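Local atomic coordinates of beta chain (Acipenser persicus, PDB entry 6IYH), a protein that probably carries oxygen in the blood as the haem-binding beta subunit of a four-chain haemoglobin. Residues V112-A115 with A120-P123. Numbering follows the deposited sequence.
Sequences VLAA and AYTP
Tyr121 lays one face of its ring against helix 100-117, over the backbone between Leu113 and Ala114. Leu113 CB sits above that face, 4.1 Å from the ring centroid and 27° off the ring normal, a CH-pi contact. Its closest ring atom is Tyr121 CE1, at 3.7 Å. Leu113 CD1 reaches the phenol end of the same side, 4.0 Å from Tyr121 OH. Ala114 meets the ring on its CD2 side: Ala114 CA lies 3.6 Å from Tyr121 CD2, and Ala114 CB 3.7 Å from that same carbon. The amide N of Ala114 stands over the same face as Leu113 CB, offset toward the rim.

The Tyr121 ring carbon CG is anti to the backbone N (chi1 -164°), which carries the ring across to the helix. Its hydroxyl hydrogen-bonds to Ser110 OG, about one turn before Leu113 on helix 100-117. Leu13 and Trp129 touch both Leu113 and Tyr121, so helices 4-14 and 123-142 close in around the pair. Tyr121 itself is the centre of an inverse gamma turn, and Thr122 follows as N-cap of helix 123-142. The Tyr121 carbonyl O accepts a hydrogen bond from a basic side chain of a neighbouring subunit.

With an alanine in place of Tyr121, Leu113 and Ala114 would probably lose their cover and Ser110 its phenol partner. The contact thus packs the GH corner of the globin fold back onto the end of the G helix. The packing itself is apolar, and the phenol's hydrogen bond to Ser110 OG holds the far end of the ring.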
# COMPACT_ATOMS: atom_id res chain seq x y z
N VAL B 112 10.05 -15.18 9.59
CA VAL B 112 11.11 -15.73 10.40
C VAL B 112 10.53 -16.53 11.63
O VAL B 112 11.11 -17.57 11.98
CB VAL B 112 12.09 -14.65 10.82
CG1 VAL B 112 13.08 -15.18 11.87
CG2 VAL B 112 12.87 -14.18 9.65
N LEU B 113 9.50 -16.00 12.28
CA LEU B 113 8.94 -16.72 13.43
C LEU B 113 8.37 -18.04 12.92
O LEU B 113 8.57 -19.05 13.54
CB LEU B 113 7.83 -15.95 14.11
CG LEU B 113 8.30 -14.67 14.79
CD1 LEU B 113 7.14 -13.91 15.34
CD2 LEU B 113 9.34 -14.92 15.87
N ALA B 114 7.64 -18.03 11.79
CA ALA B 114 7.17 -19.33 11.16
C ALA B 114 8.29 -20.31 10.91
O ALA B 114 8.22 -21.52 11.26
CB ALA B 114 6.43 -19.02 9.87
N ALA B 115 9.38 -19.84 10.29
CA ALA B 115 10.55 -20.69 9.99
C ALA B 115 11.18 -21.25 11.29
O ALA B 115 11.60 -22.44 11.31
CB ALA B 115 11.56 -19.93 9.14
N ALA B 120 4.50 -25.13 15.82
CA ALA B 120 4.14 -24.34 16.99
C ALA B 120 3.58 -22.94 16.72
O ALA B 120 2.97 -22.26 17.61
CB ALA B 120 5.33 -24.21 17.90
N TYR B 121 3.89 -22.44 15.52
CA TYR B 121 3.35 -21.11 15.08
C TYR B 121 2.03 -21.39 14.46
O TYR B 121 1.84 -21.42 13.27
CB TYR B 121 4.35 -20.47 14.11
CG TYR B 121 4.15 -18.99 13.87
CD1 TYR B 121 4.29 -18.08 14.87
CD2 TYR B 121 3.98 -18.52 12.58
CE1 TYR B 121 4.20 -16.71 14.66
CE2 TYR B 121 3.90 -17.17 12.32
CZ TYR B 121 4.04 -16.25 13.36
OH TYR B 121 3.97 -14.90 13.12
N THR B 122 1.09 -21.80 15.32
CA THR B 122 -0.22 -22.19 14.87
C THR B 122 -1.00 -21.00 14.29
O THR B 122 -0.64 -19.86 14.53
CB THR B 122 -1.05 -22.73 16.08
OG1 THR B 122 -1.09 -21.76 17.10
CG2 THR B 122 -0.47 -23.99 16.57
N PRO B 123 -2.11 -21.26 13.61
CA PRO B 123 -2.84 -20.07 13.10
C PRO B 123 -3.24 -19.02 14.15
O PRO B 123 -3.12 -17.82 13.91
CB PRO B 123 -4.04 -20.70 12.39
CG PRO B 123 -3.52 -22.03 11.95
CD PRO B 123 -2.76 -22.50 13.12